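Local coordinates for YcaO (Methanopyrus kandleri, PDB 6CIB), which binds ADP and magnesium as a member of the YcaO family and probably uses ATP to activate peptide backbone amides for thioamidation, at residues S39-V47 / L193-V201; Y60-R68 / L246-Q254. All blocks are in the same frame, centred on the assembly; numbering follows the deposited sequence.

Contact 1 of 2, residues S39-V47 / L193-V201. With OXM (oxamic acid), chain I.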
loop_
_atom_site.group_PDB
_atom_site.type_symbol
_atom_site.label_atom_id
_atom_site.label_comp_id
_atom_site.label_asym_id
_atom_site.label_seq_id
_atom_site.Cartn_x
_atom_site.Cartn_y
_atom_site.Cartn_z
ATOM N N SER A 39 15.643 -14.528 -5.445
ATOM C CA SER A 39 14.629 -14.549 -6.499
ATOM C C SER A 39 13.713 -15.753 -6.389
ATOM O O SER A 39 14.165 -16.902 -6.379
ATOM C CB SER A 39 15.283 -14.519 -7.883
ATOM O OG SER A 39 15.960 -13.298 -8.080
ATOM N N ASP A 40 12.416 -15.479 -6.296
ATOM C CA ASP A 40 11.396 -16.527 -6.272
ATOM C C ASP A 40 10.507 -16.394 -7.504
ATOM O O ASP A 40 10.531 -15.373 -8.183
ATOM C CB ASP A 40 10.554 -16.423 -4.986
ATOM C CG ASP A 40 11.303 -16.926 -3.736
ATOM O OD1 ASP A 40 12.459 -17.392 -3.861
ATOM O OD2 ASP A 40 10.732 -16.847 -2.618
ATOM N N ARG A 41 9.741 -17.430 -7.793
ATOM C CA ARG A 41 8.662 -17.336 -8.763
ATOM C C ARG A 41 7.492 -18.139 -8.215
ATOM O O ARG A 41 7.610 -19.344 -7.968
ATOM C CB ARG A 41 9.095 -17.843 -10.148
ATOM C CG ARG A 41 8.290 -17.274 -11.331
ATOM C CD ARG A 41 8.855 -17.669 -12.708
ATOM N NE ARG A 41 9.152 -19.089 -12.699
ATOM C CZ ARG A 41 10.354 -19.644 -12.771
ATOM N NH1 ARG A 41 11.456 -18.925 -12.975
ATOM N NH2 ARG A 41 10.429 -20.957 -12.677
ATOM N N VAL A 42 6.370 -17.464 -8.003
ATOM C CA VAL A 42 5.187 -18.124 -7.461
ATOM C C VAL A 42 4.203 -18.255 -8.611
ATOM O O VAL A 42 3.651 -17.250 -9.088
ATOM C CB VAL A 42 4.601 -17.369 -6.241
ATOM C CG1 VAL A 42 3.325 -18.037 -5.749
ATOM C CG2 VAL A 42 5.632 -17.303 -5.115
ATOM N N GLY A 43 4.014 -19.498 -9.059
ATOM C CA GLY A 43 3.379 -19.790 -10.351
ATOM C C GLY A 43 4.104 -18.980 -11.408
ATOM O O GLY A 43 5.328 -19.100 -11.526
ATOM N N PRO A 44 3.380 -18.097 -12.125
ATOM C CA PRO A 44 4.029 -17.265 -13.141
ATOM C C PRO A 44 4.617 -15.948 -12.610
ATOM O O PRO A 44 5.203 -15.203 -13.400
ATOM C CB PRO A 44 2.880 -16.961 -14.101
ATOM C CG PRO A 44 1.691 -16.852 -13.200
ATOM C CD PRO A 44 1.921 -17.835 -12.070
ATOM N N ILE A 45 4.461 -15.658 -11.310
ATOM C CA ILE A 45 4.816 -14.338 -10.761
ATOM C C ILE A 45 6.211 -14.290 -10.125
ATOM O O ILE A 45 6.469 -14.985 -9.134
ATOM C CB ILE A 45 3.759 -13.792 -9.748
ATOM C CG1 ILE A 45 2.360 -13.675 -10.396
ATOM C CG2 ILE A 45 4.214 -12.460 -9.139
ATOM C CD1 ILE A 45 2.308 -12.870 -11.692
ATOM N N PRO A 46 7.103 -13.445 -10.682
ATOM C CA PRO A 46 8.407 -13.177 -10.081
ATOM C C PRO A 46 8.255 -12.419 -8.768
ATOM O O PRO A 46 7.542 -11.401 -8.712
ATOM C CB PRO A 46 9.110 -12.274 -11.113
ATOM C CG PRO A 46 8.317 -12.381 -12.358
ATOM C CD PRO A 46 6.918 -12.713 -11.945
ATOM N N VAL A 47 8.909 -12.931 -7.728
ATOM C CA VAL A 47 8.955 -12.275 -6.418
ATOM C C VAL A 47 10.431 -12.106 -6.028
ATOM O O VAL A 47 11.251 -12.990 -6.276
ATOM C CB VAL A 47 8.173 -13.066 -5.324
ATOM C CG1 VAL A 47 8.273 -12.371 -3.959
ATOM C CG2 VAL A 47 6.707 -13.230 -5.712
ATOM N N LEU A 193 -4.297 -15.514 -14.911
ATOM C CA LEU A 193 -3.392 -15.303 -13.778
ATOM C C LEU A 193 -3.977 -15.850 -12.462
ATOM O O LEU A 193 -3.290 -16.582 -11.746
ATOM C CB LEU A 193 -2.996 -13.825 -13.644
ATOM C CG LEU A 193 -2.171 -13.375 -12.424
ATOM C CD1 LEU A 193 -0.901 -14.196 -12.229
ATOM C CD2 LEU A 193 -1.843 -11.894 -12.522
ATOM N N ARG A 194 -5.228 -15.496 -12.161
ATOM C CA ARG A 194 -5.929 -16.025 -10.989
ATOM C C ARG A 194 -5.927 -17.565 -10.967
ATOM O O ARG A 194 -5.579 -18.161 -9.942
ATOM C CB ARG A 194 -7.357 -15.478 -10.902
ATOM C CG ARG A 194 -8.055 -15.774 -9.577
ATOM C CD ARG A 194 -9.571 -15.692 -9.697
ATOM N NE ARG A 194 -10.135 -16.675 -10.634
ATOM C CZ ARG A 194 -10.308 -17.977 -10.382
ATOM N NH1 ARG A 194 -10.825 -18.758 -11.325
ATOM N NH2 ARG A 194 -9.953 -18.513 -9.216
ATOM N N ARG A 195 -6.293 -18.190 -12.092
ATOM C CA ARG A 195 -6.254 -19.659 -12.243
ATOM C C ARG A 195 -4.849 -20.213 -12.053
ATOM O O ARG A 195 -4.669 -21.262 -11.425
ATOM C CB ARG A 195 -6.772 -20.086 -13.621
ATOM C CG ARG A 195 -8.278 -20.010 -13.782
ATOM C CD ARG A 195 -8.673 -20.316 -15.216
ATOM N NE ARG A 195 -10.089 -20.026 -15.459
ATOM C CZ ARG A 195 -10.737 -20.262 -16.598
ATOM N NH1 ARG A 195 -10.117 -20.804 -17.645
ATOM N NH2 ARG A 195 -12.024 -19.950 -16.691
ATOM N N SER A 196 -3.863 -19.502 -12.598
ATOM C CA SER A 196 -2.473 -19.927 -12.525
ATOM C C SER A 196 -1.949 -19.881 -11.081
ATOM O O SER A 196 -1.261 -20.809 -10.630
ATOM C CB SER A 196 -1.610 -19.092 -13.467
ATOM O OG SER A 196 -0.367 -19.721 -13.676
ATOM N N LEU A 197 -2.296 -18.817 -10.358
ATOM C CA LEU A 197 -1.983 -18.725 -8.924
ATOM C C LEU A 197 -2.758 -19.724 -8.088
ATOM O O LEU A 197 -2.233 -20.232 -7.099
ATOM C CB LEU A 197 -2.180 -17.302 -8.384
ATOM C CG LEU A 197 -1.081 -16.286 -8.721
ATOM C CD1 LEU A 197 -1.502 -14.895 -8.264
ATOM C CD2 LEU A 197 0.265 -16.662 -8.110
ATOM N N GLU A 198 -3.994 -20.010 -8.500
ATOM C CA GLU A 198 -4.851 -21.014 -7.846
ATOM C C GLU A 198 -4.255 -22.421 -7.883
ATOM O O GLU A 198 -4.406 -23.181 -6.930
ATOM C CB GLU A 198 -6.255 -21.006 -8.442
ATOM C CG GLU A 198 -7.273 -21.801 -7.646
ATOM C CD GLU A 198 -8.688 -21.535 -8.099
ATOM O OE1 GLU A 198 -9.049 -21.990 -9.202
ATOM O OE2 GLU A 198 -9.438 -20.872 -7.353
ATOM N N ARG A 199 -3.557 -22.741 -8.968
ATOM C CA ARG A 199 -2.826 -24.004 -9.085
ATOM C C ARG A 199 -1.732 -24.195 -8.023
ATOM O O ARG A 199 -1.307 -25.321 -7.786
ATOM C CB ARG A 199 -2.263 -24.164 -10.502
ATOM C CG ARG A 199 -3.249 -24.824 -11.455
ATOM C CD ARG A 199 -2.708 -24.953 -12.873
ATOM N NE ARG A 199 -3.475 -24.118 -13.796
ATOM C CZ ARG A 199 -2.995 -23.083 -14.480
ATOM N NH1 ARG A 199 -1.718 -22.732 -14.387
ATOM N NH2 ARG A 199 -3.801 -22.398 -15.274
ATOM N N GLU A 200 -1.306 -23.098 -7.383
ATOM C CA GLU A 200 -0.301 -23.126 -6.312
ATOM C C GLU A 200 -0.890 -23.459 -4.943
ATOM O O GLU A 200 -0.199 -24.003 -4.075
ATOM C CB GLU A 200 0.431 -21.782 -6.218
ATOM C CG GLU A 200 1.295 -21.424 -7.412
ATOM C CD GLU A 200 2.377 -22.450 -7.690
ATOM O OE1 GLU A 200 3.168 -22.769 -6.770
ATOM O OE2 GLU A 200 2.430 -22.937 -8.840
ATOM N N VAL A 201 -2.161 -23.111 -4.752
ATOM C CA VAL A 201 -2.865 -23.323 -3.481
ATOM C C VAL A 201 -4.126 -24.153 -3.739
ATOM O O VAL A 201 -4.121 -25.009 -4.623
ATOM C CB VAL A 201 -3.145 -21.980 -2.741
ATOM C CG1 VAL A 201 -1.865 -21.429 -2.120
ATOM C CG2 VAL A 201 -3.783 -20.943 -3.668
HETATM C C1 OXM I . 12.985 -16.216 -15.430
HETATM N N1 OXM I . 12.871 -17.540 -15.419
HETATM O O1 OXM I . 13.461 -15.606 -16.389
HETATM C C2 OXM I . 12.522 -15.475 -14.255
HETATM O O2 OXM I . 12.901 -14.293 -14.093
HETATM O O3 OXM I . 11.759 -16.046 -13.441
HETATM O O HOH W 1 5.625 -21.449 -7.584
#
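Gly43, in the tight turn of a beta hairpin, comes nearest to Leu197 of helix 188-198, their CA atoms 5.6 Å apart. The hairpin pairs Asp40 with Val47 and Val42 with Ile45 through backbone hydrogen bonds, and its type II' turn runs from Val42 to Ile45. Gly43 takes a positive phi (52°), which suits a residue without a side chain; a CB here would also run into the ring of Pro44, whose fixed phi in turn fits the next corner. No direct hydrogen bond joins the segments, so the fit is mainly apolar. CD1 of Leu193 meets CD1 of Ile45 at 3.5 Å, the two side chains crossing at about a right angle, and the same methyl lies 3.8 Å from CG of Pro44. A branched, apolar leucine suits this place: with CG anti to the backbone N (chi1 174°), its CD1 reaches both partners. One turn on, CD2 of Leu197 lies 3.6 Å from O of Val42 and also approaches CG1 of that valine. The small Ser196 lets the proline ring come close, its OG 3.4 Å from CD of Pro44. Glu200 bends at chi2, bringing OE2 to 3.6 Å from CA of Gly43, while a water accepts from Gly43 N and donates to Arg41 O and, weakly, to Glu200 OE1. On the strand leading into the turn, Arg41 NH1 donates almost straight, at 165°, to O3 of the bound oxamic acid, which lies at the edge of the Arg41 guanidinium, in its plane. The hairpin joins strands 34-42 and 45-54 of a three-stranded antiparallel sheet; helix 241-260 packs against both partners, touching Ile45 through Leu250 and Ala253 and Leu193 through Leu246.

Contact 2 of 2, residues Y60-R68 / L246-Q254; sequences YHAGKGTTR and LRALLEVAQ. With OXM (oxamic acid), chain I; ADP (adenosine-5'-diphosphate), chain G.
Lys64, the last residue of strand 57-64, and Gly65 just after it pass helix 241-260; the axes of segments 60-64 and 246-254 come within 8.6 Å, their N-to-C directions 134° apart. Lys64 lies across the helix, its CG 3.5 Å from O of Leu250 and also meeting CB of that leucine. With chi1 at 77°, CG sits between the backbone N and the carbonyl carbon, and a bend at chi2 turns the chain across Gln254 at about a right angle. The glutamine brings its CG to 3.9 Å from CB of Ala62, whose small side chain lets it in. Long and flexible, lysine can pack its methylenes here while NZ donates to the alpha-phosphate oxygen O2A of ADP at 2.7 Å. This strand-helix packing forms part of the nucleotide site of the YcaO fold, where Ser74, Gln70 and Glu81 also bind ADP. A methionine in place of Lys64 would lack the ammonium, and O2A would probably be left without this charged partner. A water accepts a weak bond from NZ and donates to O of Arg247. Glu251 OE2, 4.8 Å from NZ, may favour the charged lysine, although Glu251 OE1 is bound to Phe235 N. Gly65, extended with phi and psi near 180° as glycine easily can be, sets O 3.7 Å from CD2 of Leu250; Thr66 offers its methyl CG2 to CD1 of Leu246.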
loop_
_atom_site.group_PDB
_atom_site.type_symbol
_atom_site.label_atom_id
_atom_site.label_comp_id
_atom_site.label_asym_id
_atom_site.label_seq_id
_atom_site.Cartn_x
_atom_site.Cartn_y
_atom_site.Cartn_z
ATOM N N TYR A 60 13.744 -8.046 6.386
ATOM C CA TYR A 60 13.384 -8.601 5.084
ATOM C C TYR A 60 12.353 -7.715 4.398
ATOM O O TYR A 60 11.356 -7.329 5.007
ATOM C CB TYR A 60 12.858 -10.036 5.209
ATOM C CG TYR A 60 13.930 -11.046 5.539
ATOM C CD1 TYR A 60 14.743 -11.588 4.535
ATOM C CD2 TYR A 60 14.147 -11.458 6.863
ATOM C CE1 TYR A 60 15.740 -12.508 4.838
ATOM C CE2 TYR A 60 15.135 -12.389 7.176
ATOM C CZ TYR A 60 15.927 -12.908 6.165
ATOM O OH TYR A 60 16.905 -13.828 6.473
ATOM N N HIS A 61 12.623 -7.370 3.142
ATOM C CA HIS A 61 11.676 -6.627 2.306
ATOM C C HIS A 61 11.444 -7.413 1.028
ATOM O O HIS A 61 12.324 -8.153 0.572
ATOM C CB HIS A 61 12.187 -5.220 1.978
ATOM C CG HIS A 61 12.626 -4.435 3.178
ATOM N ND1 HIS A 61 11.746 -3.986 4.142
ATOM C CD2 HIS A 61 13.856 -4.022 3.571
ATOM C CE1 HIS A 61 12.416 -3.331 5.074
ATOM N NE2 HIS A 61 13.697 -3.334 4.750
ATOM N N ALA A 62 10.253 -7.258 0.459
ATOM C CA ALA A 62 9.892 -7.966 -0.756
ATOM C C ALA A 62 9.418 -7.021 -1.847
ATOM O O ALA A 62 8.889 -5.935 -1.572
ATOM C CB ALA A 62 8.847 -9.037 -0.468
ATOM N N GLY A 63 9.650 -7.445 -3.085
ATOM C CA GLY A 63 9.094 -6.813 -4.270
ATOM C C GLY A 63 8.509 -7.880 -5.162
ATOM O O GLY A 63 8.749 -9.079 -4.964
ATOM N N LYS A 64 7.731 -7.444 -6.144
ATOM C CA LYS A 64 7.061 -8.343 -7.065
ATOM C C LYS A 64 6.613 -7.559 -8.273
ATOM O O LYS A 64 6.659 -6.324 -8.264
ATOM C CB LYS A 64 5.874 -9.072 -6.393
ATOM C CG LYS A 64 4.581 -8.277 -6.202
ATOM C CD LYS A 64 4.708 -7.197 -5.148
ATOM C CE LYS A 64 3.349 -6.687 -4.694
ATOM N NZ LYS A 64 3.507 -5.338 -4.080
ATOM N N GLY A 65 6.172 -8.280 -9.305
ATOM C CA GLY A 65 5.723 -7.668 -10.557
ATOM C C GLY A 65 5.319 -8.733 -11.557
ATOM O O GLY A 65 5.470 -9.932 -11.297
ATOM N N THR A 66 4.809 -8.307 -12.712
ATOM C CA THR A 66 4.499 -9.256 -13.779
ATOM C C THR A 66 5.761 -9.717 -14.510
ATOM O O THR A 66 5.744 -10.765 -15.166
ATOM C CB THR A 66 3.503 -8.683 -14.798
ATOM O OG1 THR A 66 4.049 -7.488 -15.365
ATOM C CG2 THR A 66 2.170 -8.362 -14.122
ATOM N N THR A 67 6.834 -8.930 -14.401
ATOM C CA THR A 67 8.120 -9.226 -15.026
ATOM C C THR A 67 9.215 -9.218 -13.961
ATOM O O THR A 67 9.060 -8.593 -12.905
ATOM C CB THR A 67 8.509 -8.181 -16.098
ATOM O OG1 THR A 67 8.566 -6.889 -15.487
ATOM C CG2 THR A 67 7.513 -8.160 -17.280
ATOM N N ARG A 68 10.323 -9.899 -14.258
ATOM C CA ARG A 68 11.465 -9.984 -13.342
ATOM C C ARG A 68 12.068 -8.600 -13.136
ATOM O O ARG A 68 12.494 -8.263 -12.024
ATOM C CB ARG A 68 12.512 -10.982 -13.872
ATOM C CG ARG A 68 13.748 -11.198 -12.979
ATOM C CD ARG A 68 13.419 -11.789 -11.602
ATOM N NE ARG A 68 12.734 -13.077 -11.696
ATOM C CZ ARG A 68 12.158 -13.716 -10.677
ATOM N NH1 ARG A 68 12.169 -13.197 -9.450
ATOM N NH2 ARG A 68 11.557 -14.884 -10.893
ATOM N N LEU A 246 -4.905 -6.873 -10.544
ATOM C CA LEU A 246 -3.513 -7.279 -10.716
ATOM C C LEU A 246 -2.708 -7.097 -9.423
ATOM O O LEU A 246 -2.004 -8.013 -8.991
ATOM C CB LEU A 246 -2.850 -6.530 -11.886
ATOM C CG LEU A 246 -1.367 -6.860 -12.101
ATOM C CD1 LEU A 246 -1.175 -8.315 -12.528
ATOM C CD2 LEU A 246 -0.745 -5.907 -13.105
ATOM N N ARG A 247 -2.841 -5.926 -8.805
ATOM C CA ARG A 247 -2.157 -5.636 -7.545
ATOM C C ARG A 247 -2.481 -6.632 -6.439
ATOM O O ARG A 247 -1.578 -7.096 -5.756
ATOM C CB ARG A 247 -2.468 -4.223 -7.082
ATOM C CG ARG A 247 -1.726 -3.155 -7.854
ATOM C CD ARG A 247 -2.271 -1.780 -7.519
ATOM N NE ARG A 247 -1.289 -0.787 -7.931
ATOM C CZ ARG A 247 -1.102 0.407 -7.370
ATOM N NH1 ARG A 247 -1.848 0.824 -6.340
ATOM N NH2 ARG A 247 -0.138 1.183 -7.852
ATOM N N ALA A 248 -3.762 -6.972 -6.289
ATOM C CA ALA A 248 -4.210 -7.957 -5.279
ATOM C C ALA A 248 -3.597 -9.347 -5.507
ATOM O O ALA A 248 -3.108 -9.981 -4.560
ATOM C CB ALA A 248 -5.735 -8.031 -5.241
ATOM N N LEU A 249 -3.614 -9.800 -6.760
ATOM C CA LEU A 249 -3.026 -11.091 -7.147
ATOM C C LEU A 249 -1.511 -11.135 -6.943
ATOM O O LEU A 249 -0.978 -12.136 -6.456
ATOM C CB LEU A 249 -3.394 -11.449 -8.596
ATOM C CG LEU A 249 -4.860 -11.824 -8.850
ATOM C CD1 LEU A 249 -5.178 -11.841 -10.339
ATOM C CD2 LEU A 249 -5.231 -13.158 -8.223
ATOM N N LEU A 250 -0.833 -10.040 -7.293
ATOM C CA LEU A 250 0.610 -9.903 -7.055
ATOM C C LEU A 250 0.975 -9.930 -5.561
ATOM O O LEU A 250 2.002 -10.487 -5.187
ATOM C CB LEU A 250 1.162 -8.633 -7.722
ATOM C CG LEU A 250 1.176 -8.577 -9.258
ATOM C CD1 LEU A 250 1.650 -7.212 -9.721
ATOM C CD2 LEU A 250 2.038 -9.654 -9.895
ATOM N N GLU A 251 0.121 -9.333 -4.729
ATOM C CA GLU A 251 0.300 -9.366 -3.282
ATOM C C GLU A 251 0.144 -10.774 -2.711
ATOM O O GLU A 251 0.900 -11.159 -1.830
ATOM C CB GLU A 251 -0.613 -8.361 -2.576
ATOM C CG GLU A 251 0.134 -7.137 -2.054
ATOM C CD GLU A 251 -0.755 -6.148 -1.319
ATOM O OE1 GLU A 251 -1.681 -6.574 -0.589
ATOM O OE2 GLU A 251 -0.531 -4.924 -1.476
ATOM N N VAL A 252 -0.811 -11.540 -3.246
ATOM C CA VAL A 252 -0.956 -12.966 -2.910
ATOM C C VAL A 252 0.336 -13.736 -3.226
ATOM O O VAL A 252 0.866 -14.430 -2.360
ATOM C CB VAL A 252 -2.182 -13.589 -3.608
ATOM C CG1 VAL A 252 -2.159 -15.109 -3.524
ATOM C CG2 VAL A 252 -3.465 -13.050 -2.996
ATOM N N ALA A 253 0.855 -13.584 -4.445
ATOM C CA ALA A 253 2.111 -14.252 -4.827
ATOM C C ALA A 253 3.252 -13.880 -3.875
ATOM O O ALA A 253 3.982 -14.753 -3.426
ATOM C CB ALA A 253 2.480 -13.928 -6.268
ATOM N N GLN A 254 3.381 -12.587 -3.570
ATOM C CA GLN A 254 4.339 -12.092 -2.589
ATOM C C GLN A 254 4.152 -12.757 -1.217
ATOM O O GLN A 254 5.133 -13.206 -0.599
ATOM C CB GLN A 254 4.225 -10.577 -2.462
ATOM C CG GLN A 254 5.252 -9.934 -1.537
ATOM C CD GLN A 254 5.246 -8.423 -1.654
ATOM O OE1 GLN A 254 6.174 -7.828 -2.202
ATOM N NE2 GLN A 254 4.185 -7.801 -1.180
HETATM C C1 OXM I . 12.985 -16.216 -15.430
HETATM N N1 OXM I . 12.871 -17.540 -15.419
HETATM O O1 OXM I . 13.461 -15.606 -16.389
HETATM C C2 OXM I . 12.522 -15.475 -14.255
HETATM O O2 OXM I . 12.901 -14.293 -14.093
HETATM O O3 OXM I . 11.759 -16.046 -13.441
HETATM P PB ADP G . 3.366 -1.508 -3.107
HETATM O O1B ADP G . 3.580 -0.009 -3.144
HETATM O O2B ADP G . 1.912 -1.934 -3.049
HETATM O O3B ADP G . 4.259 -2.260 -2.148
HETATM P PA ADP G . 5.143 -2.362 -5.237
HETATM O O1A ADP G . 4.875 -2.331 -6.717
HETATM O O2A ADP G . 5.605 -3.673 -4.658
HETATM O O3A ADP G . 3.734 -1.957 -4.610
HETATM O "O5'" ADP G . 6.189 -1.189 -4.898
HETATM C "C5'" ADP G . 7.084 -1.136 -3.773
HETATM C "C4'" ADP G . 7.752 0.250 -3.725
HETATM O "O4'" ADP G . 8.477 0.489 -4.942
HETATM C "C3'" ADP G . 6.755 1.409 -3.631
HETATM O "O3'" ADP G . 7.358 2.518 -2.936
HETATM C "C2'" ADP G . 6.524 1.797 -5.080
HETATM O "O2'" ADP G . 6.051 3.133 -5.223
HETATM C "C1'" ADP G . 7.908 1.583 -5.684
HETATM N N9 ADP G . 7.877 1.216 -7.117
HETATM C C8 ADP G . 7.325 0.099 -7.626
HETATM N N7 ADP G . 7.461 0.064 -8.972
HETATM C C5 ADP G . 8.131 1.162 -9.341
HETATM C C6 ADP G . 8.610 1.724 -10.625
HETATM N N6 ADP G . 8.388 1.065 -11.787
HETATM N N1 ADP G . 9.264 2.911 -10.583
HETATM C C2 ADP G . 9.490 3.576 -9.423
HETATM N N3 ADP G . 9.085 3.114 -8.218
HETATM C C4 ADP G . 8.411 1.928 -8.116
HETATM O O HOH W 2 0.546 -5.216 -5.553
#

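From the N terminus the chain runs through the 39-47 hairpin, then strand 57-64 and the 60-68 segment, before it reaches 193-201 and finally 246-254. Contact 1 closes a loop of 145 intervening residues and contact 2 one of 177; because their segments alternate, the loops cross. Strands 45-54 and 57-64 are neighbours in one antiparallel sheet; contact 1 ties that sheet to helix 188-198 and contact 2 ties it to helix 241-260, and the two helices also touch each other. With centres 10 Å apart, the contacts meet where Arg68 NH2 probably bonds Asp40 O. Oxamic acid bridges them too: Arg68 grips its carboxylate through NE and NH2, alongside Arg41 from contact 1.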